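Local coordinates for protein beta-galactosidase (Trichoderma reesei, PDB 3OG2) that probably hydrolyses terminal non-reducing beta-D-galactose residues of beta-D-galactosides, as a family 35 glycoside hydrolase built round a TIM barrel, at residues 301-304 / 305-309; 359-362 / 363-367; 319-322 / 323-326. All blocks are in the same frame, centred on the assembly; numbering follows the deposited sequence. Where two conformers were deposited one is given.

In the fold
The three contacts belong to the TIM-barrel part of the enzyme. Contact 1 lies on helix 301-313, contact 3 at the end of the barrel strand 318-321 that follows it, and contact 2 on helix 357-370, next after that strand. Contacts 1 and 2 have centres 10 Å apart and touch: Gln365 NE2 is 3.3 Å from Glu304 O, a probable hydrogen bond. Tyr308 of contact 1 reaches contact 3, its OH 3.5 Å from Ile321 CG2, whereas contacts 2 and 3 do not meet. Contact 3 borders the galactose site, with the Tyr322 side chain about 4 Å from those of Tyr76 and Glu122; contact 1 instead holds a glycan mannose.

Contact 1 of 3, residues 301-304 / 305-309; sequences HEFE and RVFYK. With MAN (alpha-D-mannopyranose), chain B.
Arg305 runs back along the first turn of helix 301-313 to a mannose gripped jointly with His301 and Glu302. Its CB lies near His301 O. With chi1 at 63°, CG falls between the backbone N and the carbonyl carbon, which sets CG against the carbonyl oxygens of the preceding turn, 3.4 Å from Glu302 O. CD continues past His301 O, and NE is hydrogen-bonded to Arg448 O. At the tip, NH2 donates to mannose O3 at 3.1 Å, and NH1 gives a longer bond to the same oxygen, so O3 sits at the guanidinium edge. Mannose O4 accepts from His301 NE2 (2.9 Å) and donates to Glu302 OE2 (2.7 Å). Glu302 OE2 lies well out of the Arg305 guanidinium plane, so their long salt bridge rests on charge alone. At this N-terminal turn of a barrel-domain helix the three residues hold one mannose of a glycan attached to the protein itself. Further along, Phe303, in the conformer described, forms an aromatic cluster with Phe307 and Tyr308, meeting both rings obliquely. Glu304 CA stands over the Tyr308 ring, 4.0 Å from its centroid. A water lies 2.8 Å from both Glu304 OE2 and Tyr308 OH, the latter also hydrogen-bonded to Gln280 O.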
loop_
_atom_site.group_PDB
_atom_site.type_symbol
_atom_site.label_atom_id
_atom_site.label_comp_id
_atom_site.label_asym_id
_atom_site.label_seq_id
_atom_site.Cartn_x
_atom_site.Cartn_y
_atom_site.Cartn_z
ATOM N N HIS A 301 -1.206 -6.080 15.160
ATOM C CA HIS A 301 -1.342 -7.545 15.103
ATOM C C HIS A 301 -2.607 -8.047 15.784
ATOM O O HIS A 301 -3.142 -9.108 15.443
ATOM C CB HIS A 301 -0.067 -8.187 15.706
ATOM C CG HIS A 301 0.084 -7.965 17.158
ATOM N ND1 HIS A 301 0.571 -6.815 17.736
ATOM C CD2 HIS A 301 -0.209 -8.833 18.172
ATOM C CE1 HIS A 301 0.557 -6.985 19.087
ATOM N NE2 HIS A 301 0.089 -8.189 19.361
ATOM N N GLU A 302 -3.068 -7.302 16.805
ATOM C CA GLU A 302 -4.285 -7.673 17.524
ATOM C C GLU A 302 -5.502 -7.505 16.619
ATOM O O GLU A 302 -6.390 -8.352 16.567
ATOM C CB GLU A 302 -4.449 -6.843 18.803
ATOM C CG GLU A 302 -3.335 -7.165 19.790
ATOM C CD GLU A 302 -3.330 -6.293 21.017
ATOM O OE1 GLU A 302 -3.712 -5.106 20.883
ATOM O OE2 GLU A 302 -2.871 -6.767 22.072
ATOM N N PHE A 303 -5.525 -6.351 15.944
ATOM C CA PHE A 303 -6.580 -6.161 14.950
ATOM C C PHE A 303 -6.583 -7.328 13.975
ATOM O O PHE A 303 -7.620 -7.866 13.594
ATOM C CB PHE A 303 -6.355 -4.798 14.258
ATOM C CG PHE A 303 -6.985 -4.758 12.880
ATOM C CD1 PHE A 303 -8.313 -4.406 12.734
ATOM C CD2 PHE A 303 -6.274 -5.045 11.715
ATOM C CE1 PHE A 303 -8.920 -4.379 11.485
ATOM C CE2 PHE A 303 -6.847 -5.052 10.462
ATOM C CZ PHE A 303 -8.185 -4.704 10.341
ATOM N N GLU A 304 -5.406 -7.717 13.467
ATOM C CA GLU A 304 -5.385 -8.798 12.449
ATOM C C GLU A 304 -5.942 -10.082 13.001
ATOM O O GLU A 304 -6.762 -10.773 12.375
ATOM C CB GLU A 304 -3.959 -9.079 11.920
ATOM C CG GLU A 304 -3.423 -7.844 11.156
ATOM C CD GLU A 304 -2.031 -8.151 10.645
ATOM O OE1 GLU A 304 -1.288 -8.933 11.364
ATOM O OE2 GLU A 304 -1.627 -7.591 9.635
ATOM N N ARG A 305 -5.490 -10.472 14.216
ATOM C CA ARG A 305 -5.974 -11.821 14.632
ATOM C C ARG A 305 -7.464 -11.765 14.958
ATOM O O ARG A 305 -8.146 -12.753 14.624
ATOM C CB ARG A 305 -5.105 -12.373 15.711
ATOM C CG ARG A 305 -5.147 -11.540 16.963
ATOM C CD ARG A 305 -3.816 -11.802 17.748
ATOM N NE ARG A 305 -3.998 -11.202 19.058
ATOM C CZ ARG A 305 -3.073 -11.157 20.029
ATOM N NH1 ARG A 305 -1.821 -11.628 19.881
ATOM N NH2 ARG A 305 -3.432 -10.604 21.192
ATOM N N VAL A 306 -8.002 -10.684 15.533
ATOM C CA VAL A 306 -9.462 -10.690 15.786
ATOM C C VAL A 306 -10.251 -10.477 14.513
ATOM O O VAL A 306 -11.194 -11.231 14.198
ATOM C CB VAL A 306 -9.839 -9.615 16.831
ATOM C CG1 VAL A 306 -11.356 -9.571 17.039
ATOM C CG2 VAL A 306 -9.129 -9.838 18.171
ATOM N N PHE A 307 -9.913 -9.411 13.747
ATOM C CA PHE A 307 -10.761 -9.118 12.594
ATOM C C PHE A 307 -10.547 -10.056 11.408
ATOM O O PHE A 307 -11.503 -10.361 10.680
ATOM C CB PHE A 307 -10.524 -7.671 12.104
ATOM C CG PHE A 307 -11.201 -6.624 12.971
ATOM C CD1 PHE A 307 -10.646 -6.215 14.164
ATOM C CD2 PHE A 307 -12.416 -6.055 12.488
ATOM C CE1 PHE A 307 -11.245 -5.230 14.906
ATOM C CE2 PHE A 307 -13.040 -5.070 13.273
ATOM C CZ PHE A 307 -12.456 -4.665 14.457
ATOM N N TYR A 308 -9.326 -10.517 11.162
ATOM C CA TYR A 308 -9.122 -11.384 9.982
ATOM C C TYR A 308 -9.702 -12.757 10.249
ATOM O O TYR A 308 -10.332 -13.365 9.377
ATOM C CB TYR A 308 -7.678 -11.475 9.544
ATOM C CG TYR A 308 -7.077 -10.153 9.053
ATOM C CD1 TYR A 308 -7.797 -8.969 9.030
ATOM C CD2 TYR A 308 -5.762 -10.144 8.603
ATOM C CE1 TYR A 308 -7.219 -7.796 8.570
ATOM C CE2 TYR A 308 -5.173 -8.969 8.153
ATOM C CZ TYR A 308 -5.912 -7.808 8.137
ATOM O OH TYR A 308 -5.323 -6.648 7.691
ATOM N N LYS A 309 -9.535 -13.285 11.472
ATOM C CA LYS A 309 -10.185 -14.579 11.774
ATOM C C LYS A 309 -11.700 -14.417 11.796
ATOM O O LYS A 309 -12.393 -15.396 11.504
ATOM C CB LYS A 309 -9.658 -15.118 13.110
ATOM C CG LYS A 309 -8.171 -15.516 12.993
ATOM C CD LYS A 309 -7.585 -15.976 14.321
ATOM C CE LYS A 309 -6.055 -16.136 14.172
ATOM N NZ LYS A 309 -5.420 -16.706 15.361
HETATM C C1 MAN B . 1.999 -9.923 24.562
HETATM C C2 MAN B . 0.825 -10.866 24.384
HETATM C C3 MAN B . 0.014 -10.555 23.124
HETATM C C4 MAN B . -0.378 -9.084 23.169
HETATM C C5 MAN B . 0.884 -8.208 23.248
HETATM C C6 MAN B . 0.482 -6.726 23.449
HETATM O O2 MAN B . 0.015 -10.668 25.532
HETATM O O3 MAN B . -1.137 -11.369 23.062
HETATM O O4 MAN B . -1.048 -8.778 21.969
HETATM O O5 MAN B . 1.596 -8.590 24.423
HETATM O O6 MAN B . 1.638 -5.913 23.345
HETATM O O HOH W 1 -2.639 -5.722 7.878
#

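Contact 2 of 3, residues 359-362 / 363-367; sequences YSEL and KLQGQ
Glu361 and Gln365, one helical turn apart, slant across each other with carboxylate and amide planes 58° apart. Gln365 NE2 donates to Glu361 OE2 at 2.9 Å and 169°, a nearly straight bond; the acceptor lies in the amide plane and is met on its anti lone pair. The bend in Glu361 at chi2 (60°) carries the carboxylate forward along the helix to Gln365, which is itself extended beyond CG. Leu364 crosses Glu361 at about a right angle, its CD1 3.7 Å from Glu361 OE1. On another side of helix 357-370, a water is hydrogen-bonded to Ser360 OG and accepts from Lys363 NZ at 3.3 Å. The ammonium also donates to Tyr556 O and Tyr558 O and makes a cation-pi contact with Trp559. These side chains face helix 301-313 (Glu361, Gln365) and the Tyr556 to Trp559 region (Lys363). An alanine in place of Glu361 would probably leave the Gln365 amide held by little more than its weak bond to Glu304 O, freer to turn. NE2 is thus shared between Glu361 OE2 and, weakly, Glu304 O of the neighbouring helix. The amide is gripped through NE2 alone, since the buried Gln365 OE1 lacks a hydrogen-bonding partner in the model.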
loop_
_atom_site.group_PDB
_atom_site.type_symbol
_atom_site.label_atom_id
_atom_site.label_comp_id
_atom_site.label_asym_id
_atom_site.label_seq_id
_atom_site.Cartn_x
_atom_site.Cartn_y
_atom_site.Cartn_z
ATOM N N TYR A 359 3.166 -8.004 10.623
ATOM C CA TYR A 359 3.664 -8.844 9.507
ATOM C C TYR A 359 3.708 -10.296 9.953
ATOM O O TYR A 359 3.248 -11.215 9.255
ATOM C CB TYR A 359 5.048 -8.318 9.028
ATOM C CG TYR A 359 5.596 -9.200 7.920
ATOM C CD1 TYR A 359 6.377 -10.338 8.203
ATOM C CD2 TYR A 359 5.324 -8.886 6.568
ATOM C CE1 TYR A 359 6.869 -11.163 7.214
ATOM C CE2 TYR A 359 5.812 -9.707 5.569
ATOM C CZ TYR A 359 6.588 -10.835 5.897
ATOM O OH TYR A 359 7.101 -11.678 4.945
ATOM N N SER A 360 4.389 -10.529 11.104
ATOM C CA SER A 360 4.596 -11.929 11.511
ATOM C C SER A 360 3.281 -12.590 11.864
ATOM O O SER A 360 3.105 -13.786 11.578
ATOM C CB SER A 360 5.560 -11.966 12.696
ATOM O OG SER A 360 6.807 -11.343 12.331
ATOM N N GLU A 361 2.346 -11.821 12.463
ATOM C CA GLU A 361 1.021 -12.417 12.754
ATOM C C GLU A 361 0.287 -12.757 11.461
ATOM O O GLU A 361 -0.363 -13.797 11.371
ATOM C CB GLU A 361 0.222 -11.432 13.577
ATOM C CG GLU A 361 -1.262 -11.810 13.630
ATOM C CD GLU A 361 -1.609 -13.157 14.226
ATOM O OE1 GLU A 361 -0.928 -13.520 15.233
ATOM O OE2 GLU A 361 -2.564 -13.883 13.769
ATOM N N LEU A 362 0.405 -11.891 10.435
ATOM C CA LEU A 362 -0.280 -12.180 9.163
ATOM C C LEU A 362 0.294 -13.426 8.523
ATOM O O LEU A 362 -0.471 -14.213 7.931
ATOM C CB LEU A 362 -0.156 -10.953 8.277
ATOM C CG LEU A 362 -0.912 -10.968 6.970
ATOM C CD1 LEU A 362 -2.391 -11.311 7.150
ATOM C CD2 LEU A 362 -0.780 -9.575 6.330
ATOM N N LYS A 363 1.617 -13.639 8.652
ATOM C CA LYS A 363 2.219 -14.870 8.119
ATOM C C LYS A 363 1.643 -16.098 8.795
ATOM O O LYS A 363 1.450 -17.123 8.158
ATOM C CB LYS A 363 3.736 -14.800 8.398
ATOM C CG LYS A 363 4.475 -16.051 7.955
ATOM C CD LYS A 363 6.024 -15.912 8.042
ATOM C CE LYS A 363 6.413 -15.579 9.502
ATOM N NZ LYS A 363 7.905 -15.580 9.629
ATOM N N LEU A 364 1.351 -16.056 10.116
ATOM C CA LEU A 364 0.780 -17.254 10.739
ATOM C C LEU A 364 -0.546 -17.615 10.074
ATOM O O LEU A 364 -0.867 -18.797 9.868
ATOM C CB LEU A 364 0.531 -17.007 12.219
ATOM C CG LEU A 364 1.711 -16.537 13.050
ATOM C CD1 LEU A 364 1.294 -16.430 14.522
ATOM C CD2 LEU A 364 2.890 -17.482 12.907
ATOM N N GLN A 365 -1.304 -16.570 9.725
ATOM C CA GLN A 365 -2.625 -16.817 9.115
ATOM C C GLN A 365 -2.524 -17.287 7.682
ATOM O O GLN A 365 -3.243 -18.213 7.282
ATOM C CB GLN A 365 -3.439 -15.514 9.166
ATOM C CG GLN A 365 -3.714 -15.040 10.616
ATOM C CD GLN A 365 -4.508 -13.750 10.612
ATOM O OE1 GLN A 365 -5.190 -13.381 9.641
ATOM N NE2 GLN A 365 -4.453 -13.002 11.685
ATOM N N GLY A 366 -1.611 -16.687 6.896
ATOM C CA GLY A 366 -1.467 -17.150 5.516
ATOM C C GLY A 366 -0.955 -18.581 5.427
ATOM O O GLY A 366 -1.416 -19.396 4.602
ATOM N N GLN A 367 0.017 -18.907 6.300
ATOM C CA GLN A 367 0.561 -20.260 6.258
ATOM C C GLN A 367 -0.457 -21.295 6.711
ATOM O O GLN A 367 -0.490 -22.394 6.155
ATOM C CB GLN A 367 1.834 -20.311 7.107
ATOM C CG GLN A 367 2.946 -19.438 6.497
ATOM C CD GLN A 367 3.378 -19.924 5.150
ATOM O OE1 GLN A 367 3.232 -20.998 4.637
ATOM N NE2 GLN A 367 4.016 -18.955 4.446
HETATM O O HOH W 2 8.615 -12.598 10.764
#

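Contact 3 of 3, residues 319-322 / 323-326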
loop_
_atom_site.group_PDB
_atom_site.type_symbol
_atom_site.label_atom_id
_atom_site.label_comp_id
_atom_site.label_asym_id
_atom_site.label_seq_id
_atom_site.Cartn_x
_atom_site.Cartn_y
_atom_site.Cartn_z
ATOM N N PHE A 319 -9.621 -13.010 -0.395
ATOM C CA PHE A 319 -9.420 -12.082 0.731
ATOM C C PHE A 319 -8.212 -11.242 0.424
ATOM O O PHE A 319 -7.085 -11.782 0.396
ATOM C CB PHE A 319 -9.227 -12.958 1.983
ATOM C CG PHE A 319 -9.139 -12.210 3.315
ATOM C CD1 PHE A 319 -9.659 -10.943 3.543
ATOM C CD2 PHE A 319 -8.531 -12.896 4.353
ATOM C CE1 PHE A 319 -9.601 -10.355 4.812
ATOM C CE2 PHE A 319 -8.450 -12.295 5.615
ATOM C CZ PHE A 319 -8.979 -11.061 5.840
ATOM N N ASN A 320 -8.377 -9.928 0.209
ATOM C CA ASN A 320 -7.271 -9.055 -0.152
ATOM C C ASN A 320 -7.113 -7.960 0.892
ATOM O O ASN A 320 -8.093 -7.327 1.281
ATOM C CB ASN A 320 -7.523 -8.437 -1.519
ATOM C CG ASN A 320 -6.440 -7.437 -1.919
ATOM O OD1 ASN A 320 -5.249 -7.786 -1.992
ATOM N ND2 ASN A 320 -6.799 -6.194 -2.166
ATOM N N ILE A 321 -5.872 -7.789 1.328
ATOM C CA ILE A 321 -5.541 -6.836 2.386
ATOM C C ILE A 321 -5.036 -5.532 1.811
ATOM O O ILE A 321 -4.000 -5.470 1.146
ATOM C CB ILE A 321 -4.455 -7.442 3.319
ATOM C CG1 ILE A 321 -4.890 -8.807 3.918
ATOM C CG2 ILE A 321 -4.050 -6.443 4.422
ATOM C CD1 ILE A 321 -6.290 -8.757 4.553
ATOM N N TYR A 322 -5.840 -4.444 2.016
ATOM C CA TYR A 322 -5.552 -3.115 1.451
ATOM C C TYR A 322 -5.048 -2.278 2.618
ATOM O O TYR A 322 -5.893 -2.007 3.504
ATOM C CB TYR A 322 -6.849 -2.547 0.830
ATOM C CG TYR A 322 -6.572 -1.242 0.108
ATOM C CD1 TYR A 322 -6.285 -0.047 0.768
ATOM C CD2 TYR A 322 -6.574 -1.174 -1.295
ATOM C CE1 TYR A 322 -6.033 1.118 0.119
ATOM C CE2 TYR A 322 -6.316 -0.003 -1.997
ATOM C CZ TYR A 322 -6.042 1.137 -1.282
ATOM O OH TYR A 322 -5.738 2.300 -1.948
ATOM N N MET A 323 -3.857 -1.707 2.640
ATOM C CA MET A 323 -2.703 -2.037 1.796
ATOM C C MET A 323 -1.880 -3.146 2.477
ATOM O O MET A 323 -1.916 -3.281 3.711
ATOM C CB MET A 323 -1.777 -0.828 1.685
ATOM C CG MET A 323 -2.400 0.385 0.957
ATOM S SD MET A 323 -2.924 0.014 -0.726
ATOM C CE MET A 323 -1.344 -0.200 -1.549
ATOM N N THR A 324 -1.098 -3.864 1.687
ATOM C CA THR A 324 -0.053 -4.727 2.247
ATOM C C THR A 324 1.303 -4.049 2.148
ATOM O O THR A 324 2.056 -4.091 3.112
ATOM C CB THR A 324 -0.110 -6.098 1.574
ATOM O OG1 THR A 324 -1.387 -6.706 1.934
ATOM C CG2 THR A 324 0.967 -7.035 2.077
ATOM N N PHE A 325 1.599 -3.408 1.032
ATOM C CA PHE A 325 2.750 -2.519 0.914
ATOM C C PHE A 325 2.202 -1.216 0.312
ATOM O O PHE A 325 1.632 -1.303 -0.797
ATOM C CB PHE A 325 3.861 -3.119 0.036
ATOM C CG PHE A 325 4.881 -2.039 -0.343
ATOM C CD1 PHE A 325 5.753 -1.526 0.599
ATOM C CD2 PHE A 325 4.912 -1.575 -1.666
ATOM C CE1 PHE A 325 6.667 -0.534 0.235
ATOM C CE2 PHE A 325 5.830 -0.590 -2.006
ATOM C CZ PHE A 325 6.709 -0.087 -1.061
ATOM N N GLY A 326 2.350 -0.075 0.955
ATOM C CA GLY A 326 1.776 1.159 0.498
ATOM C C GLY A 326 2.674 1.970 -0.402
ATOM O O GLY A 326 2.228 2.561 -1.387
#
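A Met-aromatic contact between sequence neighbours, Tyr322 and Met323, marks the point where barrel strand 318-321 gives way to a loop, with Tyr322 beside the galactose site. The evidence is the place of the sulfur: Met323 SD lies 3.4 Å from the centroid of the Tyr322 ring and 14° off its normal, hence over the face and close to its centre. Its nearest ring atoms, Tyr322 CZ and CE1, are each 3.4 Å from Met323 SD. Met323 CG adds an off-centre CH-pi contact to the same ring. Two features bring the groups together. The peptide bond before Met323 is cis, which draws the Tyr322 and Met323 CA atoms to 3.1 Å and lets the two side chains run alongside each other in the same direction. The methionine chain is also bent, at chi2 (-59°) and again at chi3, folding the thioether over the ring.

Behind the cis peptide, Thr324 OG1 donates to Ile321 O at 3.0 Å. The hydroxyl approaches from above the carbonyl plane, 38° out of it, and Thr324 OG1 lies 3.4 Å from Ile321 CB, so the bond spans the corner of the chain. Tyr322 OH is hydrogen-bonded to Tyr342 OH, and the Tyr322 ring meets that of Tyr344 edge-to-face. The Tyr322 side chain is about 4 Å from those of the galactose-binding residues Tyr76 and Glu122. With the sulfur across one face and a hydrogen bond at the phenol oxygen, the tyrosine is likely to be restrained in both tilt and reach beside the sugar site.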